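Local coordinates for bumblebee peptidoglycan recognition protein SA (Bombus, PDB 5XZ4) that probably recognises bacterial peptidoglycan in bee innate immunity, preferring the Dap type over the Lys type, at residues 34-39 against 105-110; 45-50 against 79-84; 72-77 against 86-91; 93-98 against 148-153. All coordinates share one frame; numbering follows the deposited sequence.

In the fold
Contacts 1, 2 and 3 all reach the mixed five-strand sheet, and contact 4 joins two loops outside it. Contacts 1 and 3 sit on neighbouring strands, with Gly-106 N 2.8 Å from Phe-74 O. Contacts 2 and 3 share the hairpin of strands 74-76 and 82-84, where Tyr-83 O lies 2.9 Å from Leu-75 N. Contact 4 meets contact 1 at the probable binding groove, where His-37 NE2 is 2.8 Å from Thr-95 OG1. His-37 probably corresponds to a zinc-binding histidine of the amidase relatives. Contact 2 is farthest from this place: its centre is about 24 Å from that of contact 4, on the opposite side of the chain's centre.

Contact 1. Residues 34-39 against 105-110; sequences VIIHHT and IGFIGN
The imidazole of His-38 and the side-chain amide of Asn-110 lie side by side, with their planes 87° apart. CE1 of His-38 is 3.5 Å from OD1 of Asn-110. With CG between the backbone N and the carbonyl carbon (chi1 69°), the His-38 ring turns along 109-110, and its CB sits 3.5 Å from Gly-109 O. Outside the pair, His-38 ND1 accepts from Phe-111 N. The Phe-107 ring is approached obliquely by Ile-36 CG2, 3.9 Å from its CE1. His-37 O also lies obliquely to this ring.

Strands 31-38 and 102-107 are parallel neighbours in the central sheet of the amidase-like PGRP fold. Ile-105 N donates to Ile-35 O, His-37 N to Ile-105 O, Phe-107 N to His-37 O and Thr-39 N to Phe-107 O. The bond from Thr-39 N to Phe-107 O is the most bent, at 146°. Past the strand end, Thr-39 OG1 accepts from Gly-109 N at 3.0 Å and also bonds Thr-41 OG1.

Ile-36, Ile-105 and Phe-107 share the face that packs on helix 118-134. There Ile-105 CD1 meets Val-34 CG1 at 3.6 Å. His-37 and Gly-106 belong to the other face. A CB on Gly-106 would fall close to Thr-39 CG2. His-37 bonds Thr-95 OG1 through NE2 and Ser-154 OG through ND1. In catalytic relatives the equivalent histidine binds zinc with a second histidine and a cysteine. Ala-146 and Ser-154 probably stand in those two places, consistent with a receptor that does not cleave peptidoglycan.

Contact 2. Residues 45-50 against 79-84; sequences NTRSEC and DGNVYE
An Asx turn at Asp-79 meets the N-terminal end of helix 47-64. Asp-79 OD1 accepts from Asn-81 N at 3.0 Å and lies 3.6 Å from Cys-50 SG. The other oxygen, OD2, is gripped twice. Tyr-83 OH donates to Asp-79 OD2 at 2.6 Å, on the syn side and close to the carboxylate plane. Asn-81 ND2 donates to Asp-79 OD2 at 2.9 Å, from above that plane. The same OD2 of Asp-79 lies 3.4 Å from Arg-47 CA, in the first turn of the helix. The positive end of the helix dipole would probably favour the charged carboxylate there.

Thr-46 is the N-cap of this helix, and its OG1 accepts from Glu-49 N. Cys-50 faces the turn and forms a disulfide with Cys-44. This ties the helix start to the loop before it. Cys-50 CB rests against the phenol end of Tyr-83, 3.3 Å from OH and 3.5 Å from CZ. Arg-47 has CG anti to its backbone N (chi1 -167°), which carries the extended chain past Tyr-83, with CG 3.7 Å from OH. Its NH2 makes a long, weak ion pair with Glu-15. Ile-11 touches Arg-47, Asn-81 and Tyr-83.

Contact 3. Residues 72-77 against 86-91; sequences YSFLIG and RGWNRE. With SO4 (sulfate ion), chain D.
Phe-74 reaches from strand 74-76 to Trp-88, in the loop that follows the 74-76/82-84 hairpin. Its CB passes Tyr-83 O of the partner strand. CD1 packs on Val-82 CG1. Farther out, Gly-87 CA covers one face of the ring. Phe-74 CE2 is 3.8 Å from Trp-88 CE3. At the tip, Phe-74 CZ stands over the indole, 3.6 Å from Trp-88 CD2. The pair is T-shaped, with the Phe-74 edge toward the Trp-88 face and the planes 65° apart. Leu-127 of helix 118-134 touches both rings. An alanine in place of Trp-88 would probably open a gap beside Phe-74 CZ and take away part of the cover of Leu-127.

The backbones join just before this stack. Arg-86 N donates almost straight to Tyr-72 O at 3.0 Å, and Gly-87 N to Ser-73 O at 2.9 Å. A water links Ser-73 OG with the carbonyls of Gly-87 and Arg-90; Ser-73 OG also bonds Gly-104 N. Arg-86 holds the loop's return: its NH1 donates to Glu-91 O, and its NE to Ile-70 O. At the surface Arg-90 grips a sulfate, probably from the crystallisation liquor, with NE 2.9 Å from O4 and NH2 2.8 Å from O2.

Contact 4. Residues 93-98 against 148-153; sequences AHTIGY and QVTATM. With SO4 (sulfate ion), chain C.
Tyr-98 lays one ring face against Val-149. CG2 of Val-149 makes a CH-pi contact 4.2 Å from the ring centroid of Tyr-98, 28° off the normal. CB of Val-149 sits 3.5 Å from Tyr-98 CE1, and CG1 lies 3.4 Å from OH. An alanine in place of Tyr-98 would probably leave Val-149 without the ring over its CG2 and Lys-101 without its cation-pi partner. Beside the ring, Thr-95 CG2 meets Val-149 CG2 at 3.9 Å. With OG1 between the backbone N and the carbonyl carbon (chi1 55°), Thr-150 has CG2 turned to the loop 93-98, 3.4 Å from Ile-96 O.

A water donates to both Ile-96 O and Val-149 O, at 2.7 Å each, so it bridges the backbones.

Farther out, Thr-95 to Tyr-98 form a type II beta turn, closed by Tyr-98 N to Thr-95 O. Gly-97 fills its positive-phi place, and its N donates to a sulfate O4 at 2.9 Å. Thr-150 OG1 bonds Ala-146 O, and Lys-101 makes a cation-pi contact with Tyr-98.

Segment 93-98 belongs to the loop between strands 82-84 and 102-107. It packs on the loop that leads from edge strand 141-145 to helix 157-163.

Contact 1. Residues 34-39 against 105-110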
loop_
_atom_site.group_PDB
_atom_site.type_symbol
_atom_site.label_atom_id
_atom_site.label_comp_id
_atom_site.label_asym_id
_atom_site.label_seq_id
_atom_site.Cartn_x
_atom_site.Cartn_y
_atom_site.Cartn_z
ATOM N N VAL A 34 5.983 -7.349 -2.366
ATOM C CA VAL A 34 4.986 -6.276 -2.266
ATOM C C VAL A 34 3.677 -6.968 -1.885
ATOM O O VAL A 34 3.273 -7.933 -2.559
ATOM C CB VAL A 34 4.848 -5.514 -3.596
ATOM C CG1 VAL A 34 3.669 -4.543 -3.575
ATOM C CG2 VAL A 34 6.117 -4.748 -3.920
ATOM N N ILE A 35 2.990 -6.431 -0.850
ATOM C CA ILE A 35 1.696 -6.986 -0.447
ATOM C C ILE A 35 0.611 -5.990 -0.855
ATOM O O ILE A 35 0.674 -4.793 -0.499
ATOM C CB ILE A 35 1.568 -7.228 1.075
ATOM C CG1 ILE A 35 2.810 -7.838 1.702
ATOM C CG2 ILE A 35 0.316 -8.034 1.375
ATOM C CD1 ILE A 35 3.172 -9.222 1.223
ATOM N N ILE A 36 -0.383 -6.459 -1.593
ATOM C CA ILE A 36 -1.523 -5.641 -2.015
ATOM C C ILE A 36 -2.697 -5.780 -1.041
ATOM O O ILE A 36 -3.106 -6.914 -0.685
ATOM C CB ILE A 36 -1.974 -5.975 -3.464
ATOM C CG1 ILE A 36 -0.791 -5.879 -4.459
ATOM C CG2 ILE A 36 -3.156 -5.094 -3.892
ATOM C CD1 ILE A 36 -0.149 -4.497 -4.578
ATOM N N HIS A 37 -3.168 -4.626 -0.567
ATOM C CA HIS A 37 -4.289 -4.551 0.391
ATOM C C HIS A 37 -5.392 -3.659 -0.150
ATOM O O HIS A 37 -5.132 -2.833 -1.033
ATOM C CB HIS A 37 -3.821 -3.914 1.713
ATOM C CG HIS A 37 -3.103 -4.848 2.633
ATOM N ND1 HIS A 37 -3.769 -5.608 3.571
ATOM C CD2 HIS A 37 -1.787 -5.128 2.791
ATOM C CE1 HIS A 37 -2.892 -6.317 4.263
ATOM N NE2 HIS A 37 -1.684 -6.058 3.801
ATOM N N HIS A 38 -6.597 -3.779 0.414
ATOM C CA HIS A 38 -7.571 -2.684 0.348
ATOM C C HIS A 38 -7.784 -2.113 1.730
ATOM O O HIS A 38 -7.563 -2.807 2.724
ATOM C CB HIS A 38 -8.875 -3.091 -0.363
ATOM C CG HIS A 38 -9.752 -4.077 0.378
ATOM N ND1 HIS A 38 -11.016 -4.398 -0.073
ATOM C CD2 HIS A 38 -9.566 -4.803 1.511
ATOM C CE1 HIS A 38 -11.569 -5.283 0.747
ATOM N NE2 HIS A 38 -10.700 -5.559 1.706
ATOM N N THR A 39 -8.199 -0.846 1.816
ATOM C CA THR A 39 -8.381 -0.214 3.142
ATOM C C THR A 39 -9.712 -0.510 3.807
ATOM O O THR A 39 -9.824 -0.311 5.034
ATOM C CB THR A 39 -8.221 1.303 3.061
ATOM O OG1 THR A 39 -9.245 1.811 2.197
ATOM C CG2 THR A 39 -6.798 1.696 2.539
ATOM N N ILE A 105 0.893 -1.993 0.079
ATOM C CA ILE A 105 0.234 -0.929 -0.719
ATOM C C ILE A 105 -1.255 -1.062 -0.479
ATOM O O ILE A 105 -1.864 -2.082 -0.798
ATOM C CB ILE A 105 0.504 -1.081 -2.233
ATOM C CG1 ILE A 105 2.003 -0.957 -2.544
ATOM C CG2 ILE A 105 -0.272 -0.018 -3.015
ATOM C CD1 ILE A 105 2.368 -1.215 -4.011
ATOM N N GLY A 106 -1.838 -0.027 0.148
ATOM C CA GLY A 106 -3.296 -0.022 0.431
ATOM C C GLY A 106 -4.076 0.755 -0.620
ATOM O O GLY A 106 -3.949 1.988 -0.693
ATOM N N PHE A 107 -4.897 0.057 -1.415
ATOM C CA PHE A 107 -5.842 0.707 -2.344
ATOM C C PHE A 107 -6.976 1.283 -1.491
ATOM O O PHE A 107 -7.609 0.527 -0.711
ATOM C CB PHE A 107 -6.393 -0.298 -3.373
ATOM C CG PHE A 107 -5.456 -0.619 -4.527
ATOM C CD1 PHE A 107 -4.207 -1.220 -4.306
ATOM C CD2 PHE A 107 -5.880 -0.348 -5.828
ATOM C CE1 PHE A 107 -3.385 -1.533 -5.400
ATOM C CE2 PHE A 107 -5.059 -0.663 -6.918
ATOM C CZ PHE A 107 -3.834 -1.254 -6.681
ATOM N N ILE A 108 -7.242 2.580 -1.641
ATOM C CA ILE A 108 -8.294 3.217 -0.824
ATOM C C ILE A 108 -9.660 2.833 -1.385
ATOM O O ILE A 108 -10.011 3.198 -2.516
ATOM C CB ILE A 108 -8.108 4.750 -0.750
ATOM C CG1 ILE A 108 -6.768 5.088 -0.085
ATOM C CG2 ILE A 108 -9.264 5.398 0.037
ATOM C CD1 ILE A 108 -6.360 6.557 -0.213
ATOM N N GLY A 109 -10.407 2.041 -0.599
ATOM C CA GLY A 109 -11.712 1.546 -1.017
ATOM C C GLY A 109 -11.956 0.123 -0.516
ATOM O O GLY A 109 -11.100 -0.467 0.173
ATOM N N ASN A 110 -13.130 -0.404 -0.858
ATOM C CA ASN A 110 -13.523 -1.782 -0.579
ATOM C C ASN A 110 -13.703 -2.464 -1.939
ATOM O O ASN A 110 -14.638 -2.178 -2.681
ATOM C CB ASN A 110 -14.827 -1.817 0.245
ATOM C CG ASN A 110 -15.162 -3.209 0.747
ATOM O OD1 ASN A 110 -14.809 -4.198 0.133
ATOM N ND2 ASN A 110 -15.867 -3.286 1.874
#

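Contact 2. Residues 45-50 against 79-84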
loop_
_atom_site.group_PDB
_atom_site.type_symbol
_atom_site.label_atom_id
_atom_site.label_comp_id
_atom_site.label_asym_id
_atom_site.label_seq_id
_atom_site.Cartn_x
_atom_site.Cartn_y
_atom_site.Cartn_z
ATOM N N ASN A 45 -11.905 10.419 -4.787
ATOM C CA ASN A 45 -11.784 10.721 -6.230
ATOM C C ASN A 45 -11.063 12.027 -6.579
ATOM O O ASN A 45 -10.927 12.367 -7.756
ATOM C CB ASN A 45 -13.157 10.590 -6.907
ATOM C CG ASN A 45 -13.612 9.135 -6.992
ATOM O OD1 ASN A 45 -13.133 8.375 -7.833
ATOM N ND2 ASN A 45 -14.520 8.738 -6.103
ATOM N N THR A 46 -10.597 12.753 -5.564
ATOM C CA THR A 46 -9.851 14.012 -5.765
ATOM C C THR A 46 -8.723 14.025 -4.734
ATOM O O THR A 46 -8.795 13.345 -3.700
ATOM C CB THR A 46 -10.706 15.292 -5.539
ATOM O OG1 THR A 46 -11.083 15.356 -4.158
ATOM C CG2 THR A 46 -11.952 15.330 -6.438
ATOM N N ARG A 47 -7.736 14.874 -4.963
ATOM C CA ARG A 47 -6.624 14.997 -4.054
ATOM C C ARG A 47 -7.096 15.401 -2.641
ATOM O O ARG A 47 -6.670 14.811 -1.654
ATOM C CB ARG A 47 -5.619 15.981 -4.633
ATOM C CG ARG A 47 -4.283 15.985 -3.953
ATOM C CD ARG A 47 -3.308 16.725 -4.859
ATOM N NE ARG A 47 -2.095 16.970 -4.119
ATOM C CZ ARG A 47 -0.888 16.570 -4.481
ATOM N NH1 ARG A 47 -0.685 15.884 -5.616
ATOM N NH2 ARG A 47 0.114 16.850 -3.679
ATOM N N SER A 48 -7.994 16.373 -2.545
ATOM C CA SER A 48 -8.521 16.764 -1.237
ATOM C C SER A 48 -9.224 15.599 -0.488
ATOM O O SER A 48 -9.000 15.391 0.715
ATOM C CB SER A 48 -9.426 17.983 -1.386
ATOM O OG SER A 48 -9.772 18.455 -0.111
ATOM N N GLU A 49 -10.012 14.811 -1.218
ATOM C CA GLU A 49 -10.714 13.656 -0.641
ATOM C C GLU A 49 -9.718 12.580 -0.190
ATOM O O GLU A 49 -9.886 11.966 0.869
ATOM C CB GLU A 49 -11.661 13.035 -1.658
ATOM C CG GLU A 49 -13.137 13.076 -1.314
ATOM C CD GLU A 49 -13.983 12.872 -2.561
ATOM O OE1 GLU A 49 -13.861 11.807 -3.179
ATOM O OE2 GLU A 49 -14.766 13.779 -2.931
ATOM N N CYS A 50 -8.718 12.298 -1.026
ATOM C CA CYS A 50 -7.759 11.245 -0.696
ATOM C C CYS A 50 -6.836 11.640 0.453
ATOM O O CYS A 50 -6.522 10.807 1.314
ATOM C CB CYS A 50 -6.993 10.868 -1.940
ATOM S SG CYS A 50 -8.016 10.053 -3.214
ATOM N N ASP A 79 -7.991 9.221 -7.057
ATOM C CA ASP A 79 -7.435 10.328 -7.860
ATOM C C ASP A 79 -6.246 9.890 -8.745
ATOM O O ASP A 79 -5.754 10.695 -9.550
ATOM C CB ASP A 79 -7.025 11.501 -6.940
ATOM C CG ASP A 79 -5.913 11.141 -5.952
ATOM O OD1 ASP A 79 -5.520 9.953 -5.833
ATOM O OD2 ASP A 79 -5.406 12.064 -5.272
ATOM N N GLY A 80 -5.773 8.648 -8.587
ATOM C CA GLY A 80 -4.650 8.158 -9.371
ATOM C C GLY A 80 -3.298 8.474 -8.754
ATOM O O GLY A 80 -2.277 8.265 -9.416
ATOM N N ASN A 81 -3.272 9.010 -7.529
ATOM C CA ASN A 81 -2.038 9.397 -6.846
ATOM C C ASN A 81 -1.577 8.368 -5.833
ATOM O O ASN A 81 -2.382 7.595 -5.284
ATOM C CB ASN A 81 -2.202 10.765 -6.182
ATOM C CG ASN A 81 -2.240 11.890 -7.188
ATOM O OD1 ASN A 81 -1.402 11.956 -8.099
ATOM N ND2 ASN A 81 -3.228 12.753 -7.055
ATOM N N VAL A 82 -0.266 8.371 -5.608
ATOM C CA VAL A 82 0.372 7.549 -4.581
ATOM C C VAL A 82 0.658 8.435 -3.365
ATOM O O VAL A 82 1.274 9.497 -3.502
ATOM C CB VAL A 82 1.700 6.930 -5.111
ATOM C CG1 VAL A 82 2.382 6.093 -4.025
ATOM C CG2 VAL A 82 1.454 6.079 -6.354
ATOM N N TYR A 83 0.233 7.964 -2.191
ATOM C CA TYR A 83 0.438 8.658 -0.925
ATOM C C TYR A 83 1.460 7.881 -0.078
ATOM O O TYR A 83 1.265 6.691 0.192
ATOM C CB TYR A 83 -0.916 8.790 -0.164
ATOM C CG TYR A 83 -1.873 9.711 -0.874
ATOM C CD1 TYR A 83 -2.576 9.287 -2.008
ATOM C CD2 TYR A 83 -2.022 11.040 -0.454
ATOM C CE1 TYR A 83 -3.402 10.161 -2.725
ATOM C CE2 TYR A 83 -2.845 11.924 -1.142
ATOM C CZ TYR A 83 -3.522 11.504 -2.277
ATOM O OH TYR A 83 -4.304 12.425 -2.951
ATOM N N GLU A 84 2.518 8.545 0.366
ATOM C CA GLU A 84 3.529 7.908 1.214
ATOM C C GLU A 84 3.024 7.752 2.635
ATOM O O GLU A 84 2.627 8.739 3.242
ATOM C CB GLU A 84 4.820 8.726 1.201
ATOM C CG GLU A 84 5.935 8.089 2.005
ATOM C CD GLU A 84 7.077 9.026 2.294
ATOM O OE1 GLU A 84 6.865 10.241 2.511
ATOM O OE2 GLU A 84 8.228 8.556 2.298
#

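Contact 3. Residues 72-77 against 86-91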
loop_
_atom_site.group_PDB
_atom_site.type_symbol
_atom_site.label_atom_id
_atom_site.label_comp_id
_atom_site.label_asym_id
_atom_site.label_seq_id
_atom_site.Cartn_x
_atom_site.Cartn_y
_atom_site.Cartn_z
ATOM N N TYR A 72 0.212 1.160 6.588
ATOM C CA TYR A 72 0.596 0.901 5.170
ATOM C C TYR A 72 1.884 1.639 4.785
ATOM O O TYR A 72 2.171 2.718 5.299
ATOM C CB TYR A 72 -0.521 1.330 4.201
ATOM C CG TYR A 72 -1.837 0.616 4.477
ATOM C CD1 TYR A 72 -2.001 -0.727 4.123
ATOM C CD2 TYR A 72 -2.924 1.259 5.143
ATOM C CE1 TYR A 72 -3.178 -1.412 4.410
ATOM C CE2 TYR A 72 -4.116 0.559 5.434
ATOM C CZ TYR A 72 -4.244 -0.759 5.041
ATOM O OH TYR A 72 -5.374 -1.507 5.299
ATOM N N SER A 73 2.667 1.040 3.862
ATOM C CA SER A 73 3.830 1.715 3.248
ATOM C C SER A 73 3.401 2.871 2.340
ATOM O O SER A 73 3.994 3.958 2.378
ATOM C CB SER A 73 4.636 0.684 2.444
ATOM O OG SER A 73 4.945 -0.448 3.239
ATOM N N PHE A 74 2.406 2.589 1.495
ATOM C CA PHE A 74 1.822 3.567 0.574
ATOM C C PHE A 74 0.326 3.311 0.447
ATOM O O PHE A 74 -0.132 2.174 0.643
ATOM C CB PHE A 74 2.438 3.407 -0.850
ATOM C CG PHE A 74 3.922 3.670 -0.917
ATOM C CD1 PHE A 74 4.410 4.954 -1.107
ATOM C CD2 PHE A 74 4.845 2.630 -0.803
ATOM C CE1 PHE A 74 5.780 5.198 -1.149
ATOM C CE2 PHE A 74 6.222 2.880 -0.867
ATOM C CZ PHE A 74 6.686 4.156 -1.034
ATOM N N LEU A 75 -0.401 4.375 0.085
ATOM C CA LEU A 75 -1.825 4.255 -0.311
ATOM C C LEU A 75 -1.981 4.636 -1.759
ATOM O O LEU A 75 -1.196 5.486 -2.282
ATOM C CB LEU A 75 -2.764 5.136 0.533
ATOM C CG LEU A 75 -2.702 4.981 2.053
ATOM C CD1 LEU A 75 -3.575 6.067 2.699
ATOM C CD2 LEU A 75 -3.162 3.621 2.485
ATOM N N ILE A 76 -2.958 4.031 -2.424
ATOM C CA ILE A 76 -3.339 4.440 -3.795
ATOM C C ILE A 76 -4.729 5.083 -3.721
ATOM O O ILE A 76 -5.687 4.443 -3.287
ATOM C CB ILE A 76 -3.373 3.247 -4.802
ATOM C CG1 ILE A 76 -2.088 2.391 -4.741
ATOM C CG2 ILE A 76 -3.693 3.753 -6.229
ATOM C CD1 ILE A 76 -0.839 3.113 -5.204
ATOM N N GLY A 77 -4.822 6.344 -4.142
ATOM C CA GLY A 77 -6.107 7.036 -4.210
ATOM C C GLY A 77 -6.851 6.846 -5.513
ATOM O O GLY A 77 -6.237 6.602 -6.569
ATOM N N ARG A 86 4.340 4.773 5.648
ATOM C CA ARG A 86 5.649 4.430 6.202
ATOM C C ARG A 86 6.782 4.472 5.141
ATOM O O ARG A 86 7.957 4.555 5.528
ATOM C CB ARG A 86 5.610 3.065 6.875
ATOM C CG ARG A 86 4.752 3.057 8.123
ATOM C CD ARG A 86 4.612 1.670 8.728
ATOM N NE ARG A 86 3.716 1.724 9.904
ATOM C CZ ARG A 86 3.956 1.169 11.092
ATOM N NH1 ARG A 86 5.033 0.414 11.341
ATOM N NH2 ARG A 86 3.063 1.370 12.071
ATOM N N GLY A 87 6.423 4.406 3.852
ATOM C CA GLY A 87 7.366 4.607 2.758
ATOM C C GLY A 87 8.162 3.365 2.399
ATOM O O GLY A 87 7.877 2.254 2.815
ATOM N N TRP A 88 9.209 3.595 1.613
ATOM C CA TRP A 88 10.005 2.483 1.088
ATOM C C TRP A 88 10.856 1.779 2.127
ATOM O O TRP A 88 11.260 0.643 1.904
ATOM C CB TRP A 88 10.976 3.002 0.024
ATOM C CG TRP A 88 10.393 3.423 -1.270
ATOM C CD1 TRP A 88 10.504 4.683 -1.855
ATOM C CD2 TRP A 88 9.717 2.588 -2.236
ATOM N NE1 TRP A 88 9.905 4.664 -3.103
ATOM C CE2 TRP A 88 9.410 3.414 -3.358
ATOM C CE3 TRP A 88 9.301 1.231 -2.248
ATOM C CZ2 TRP A 88 8.745 2.920 -4.499
ATOM C CZ3 TRP A 88 8.630 0.745 -3.382
ATOM C CH2 TRP A 88 8.351 1.610 -4.486
ATOM N N ASN A 89 11.151 2.419 3.252
ATOM C CA ASN A 89 12.291 2.003 4.078
ATOM C C ASN A 89 11.982 1.500 5.486
ATOM O O ASN A 89 12.898 1.131 6.228
ATOM C CB ASN A 89 13.335 3.119 4.107
ATOM C CG ASN A 89 14.094 3.242 2.792
ATOM O OD1 ASN A 89 15.072 2.523 2.549
ATOM N ND2 ASN A 89 13.639 4.131 1.934
ATOM N N ARG A 90 10.706 1.517 5.869
ATOM C CA ARG A 90 10.339 1.235 7.263
ATOM C C ARG A 90 9.455 0.007 7.411
ATOM O O ARG A 90 8.594 -0.263 6.558
ATOM C CB ARG A 90 9.686 2.477 7.902
ATOM C CG ARG A 90 10.723 3.557 8.192
ATOM C CD ARG A 90 10.125 4.912 8.523
ATOM N NE ARG A 90 11.169 5.863 8.944
ATOM C CZ ARG A 90 11.862 6.657 8.127
ATOM N NH1 ARG A 90 11.662 6.639 6.815
ATOM N NH2 ARG A 90 12.764 7.491 8.631
ATOM N N GLU A 91 9.651 -0.724 8.515
ATOM C CA GLU A 91 8.861 -1.916 8.829
ATOM C C GLU A 91 7.376 -1.565 8.878
ATOM O O GLU A 91 6.973 -0.506 9.372
ATOM C CB GLU A 91 9.331 -2.548 10.140
ATOM C CG GLU A 91 10.680 -3.263 10.021
ATOM C CD GLU A 91 11.149 -3.905 11.317
ATOM O OE1 GLU A 91 10.387 -3.907 12.308
ATOM O OE2 GLU A 91 12.291 -4.441 11.341
HETATM S S SO4 D . 12.882 7.060 12.284
HETATM O O1 SO4 D . 12.248 8.265 12.878
HETATM O O2 SO4 D . 13.784 7.461 11.185
HETATM O O3 SO4 D . 13.745 6.413 13.294
HETATM O O4 SO4 D . 11.850 6.109 11.776
HETATM O O HOH W 1 6.752 0.779 4.783
#

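Contact 4. Residues 93-98 against 148-153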
loop_
_atom_site.group_PDB
_atom_site.type_symbol
_atom_site.label_atom_id
_atom_site.label_comp_id
_atom_site.label_asym_id
_atom_site.label_seq_id
_atom_site.Cartn_x
_atom_site.Cartn_y
_atom_site.Cartn_z
ATOM N N ALA A 93 3.040 -2.112 9.426
ATOM C CA ALA A 93 2.014 -2.701 10.314
ATOM C C ALA A 93 0.801 -2.977 9.446
ATOM O O ALA A 93 -0.311 -2.460 9.658
ATOM C CB ALA A 93 1.671 -1.784 11.497
ATOM N N HIS A 94 1.028 -3.776 8.403
ATOM C CA HIS A 94 0.000 -4.113 7.432
ATOM C C HIS A 94 -0.200 -5.636 7.223
ATOM O O HIS A 94 -1.313 -6.044 6.879
ATOM C CB HIS A 94 0.268 -3.421 6.072
ATOM C CG HIS A 94 1.671 -3.570 5.561
ATOM N ND1 HIS A 94 2.119 -4.712 4.918
ATOM C CD2 HIS A 94 2.722 -2.710 5.595
ATOM C CE1 HIS A 94 3.392 -4.544 4.602
ATOM N NE2 HIS A 94 3.793 -3.346 4.996
ATOM N N THR A 95 0.864 -6.443 7.358
ATOM C CA THR A 95 0.807 -7.864 6.972
ATOM C C THR A 95 1.639 -8.675 7.968
ATOM O O THR A 95 2.880 -8.761 7.837
ATOM C CB THR A 95 1.352 -8.069 5.547
ATOM O OG1 THR A 95 0.809 -7.096 4.659
ATOM C CG2 THR A 95 1.012 -9.480 5.037
ATOM N N ILE A 96 0.962 -9.268 8.955
ATOM C CA ILE A 96 1.648 -10.063 9.986
ATOM C C ILE A 96 2.462 -11.175 9.299
ATOM O O ILE A 96 1.978 -11.826 8.369
ATOM C CB ILE A 96 0.671 -10.619 11.072
ATOM C CG1 ILE A 96 0.112 -9.443 11.899
ATOM C CG2 ILE A 96 1.353 -11.658 11.975
ATOM C CD1 ILE A 96 -0.956 -9.787 12.934
ATOM N N GLY A 97 3.721 -11.304 9.708
ATOM C CA GLY A 97 4.639 -12.266 9.108
ATOM C C GLY A 97 5.468 -11.732 7.952
ATOM O O GLY A 97 6.431 -12.375 7.556
ATOM N N TYR A 98 5.083 -10.572 7.403
ATOM C CA TYR A 98 5.730 -9.968 6.226
ATOM C C TYR A 98 6.120 -8.512 6.432
ATOM O O TYR A 98 6.679 -7.901 5.511
ATOM C CB TYR A 98 4.836 -10.080 4.983
ATOM C CG TYR A 98 4.807 -11.505 4.471
ATOM C CD1 TYR A 98 4.041 -12.496 5.125
ATOM C CD2 TYR A 98 5.585 -11.884 3.361
ATOM C CE1 TYR A 98 4.058 -13.829 4.689
ATOM C CE2 TYR A 98 5.601 -13.222 2.915
ATOM C CZ TYR A 98 4.831 -14.174 3.576
ATOM O OH TYR A 98 4.831 -15.503 3.147
ATOM N N GLN A 148 -3.405 -14.162 0.568
ATOM C CA GLN A 148 -2.582 -15.335 0.224
ATOM C C GLN A 148 -1.680 -15.763 1.374
ATOM O O GLN A 148 -1.253 -16.925 1.411
ATOM C CB GLN A 148 -1.720 -15.024 -0.999
ATOM C CG GLN A 148 -2.525 -14.834 -2.257
ATOM C CD GLN A 148 -1.651 -14.515 -3.455
ATOM O OE1 GLN A 148 -1.718 -13.429 -4.017
ATOM N NE2 GLN A 148 -0.838 -15.495 -3.869
ATOM N N VAL A 149 -1.392 -14.837 2.308
ATOM C CA VAL A 149 -0.449 -15.091 3.415
ATOM C C VAL A 149 -0.963 -14.822 4.835
ATOM O O VAL A 149 -0.250 -15.101 5.798
ATOM C CB VAL A 149 0.903 -14.368 3.221
ATOM C CG1 VAL A 149 1.631 -14.949 2.016
ATOM C CG2 VAL A 149 0.734 -12.850 3.127
ATOM N N THR A 150 -2.149 -14.225 4.945
ATOM C CA THR A 150 -2.773 -13.968 6.242
ATOM C C THR A 150 -4.266 -14.232 6.136
ATOM O O THR A 150 -4.846 -14.200 5.043
ATOM C CB THR A 150 -2.588 -12.492 6.689
ATOM O OG1 THR A 150 -3.073 -11.608 5.665
ATOM C CG2 THR A 150 -1.138 -12.168 7.025
ATOM N N ALA A 151 -4.896 -14.462 7.294
ATOM C CA ALA A 151 -6.345 -14.672 7.340
ATOM C C ALA A 151 -7.055 -13.332 7.269
ATOM O O ALA A 151 -7.173 -12.620 8.283
ATOM C CB ALA A 151 -6.752 -15.446 8.592
ATOM N N THR A 152 -7.473 -12.973 6.053
ATOM C CA THR A 152 -8.094 -11.685 5.755
ATOM C C THR A 152 -8.823 -11.792 4.420
ATOM O O THR A 152 -8.475 -12.656 3.585
ATOM C CB THR A 152 -7.042 -10.555 5.672
ATOM O OG1 THR A 152 -7.725 -9.306 5.522
ATOM C CG2 THR A 152 -6.018 -10.757 4.506
ATOM N N MET A 153 -9.812 -10.925 4.200
ATOM C CA MET A 153 -10.395 -10.792 2.855
ATOM C C MET A 153 -9.655 -9.771 1.965
ATOM O O MET A 153 -9.835 -9.764 0.745
ATOM C CB MET A 153 -11.916 -10.558 2.904
ATOM C CG MET A 153 -12.708 -11.795 3.360
ATOM S SD MET A 153 -12.539 -13.282 2.331
ATOM C CE MET A 153 -13.736 -12.951 1.043
HETATM S S SO4 C . 5.793 -9.166 11.699
HETATM O O1 SO4 C . 5.402 -7.790 12.099
HETATM O O2 SO4 C . 5.923 -9.312 10.238
HETATM O O3 SO4 C . 7.074 -9.559 12.337
HETATM O O4 SO4 C . 4.736 -10.093 12.183
HETATM O O HOH W 2 -3.159 -8.815 6.452
HETATM O O HOH W 3 1.548 -14.388 7.739
#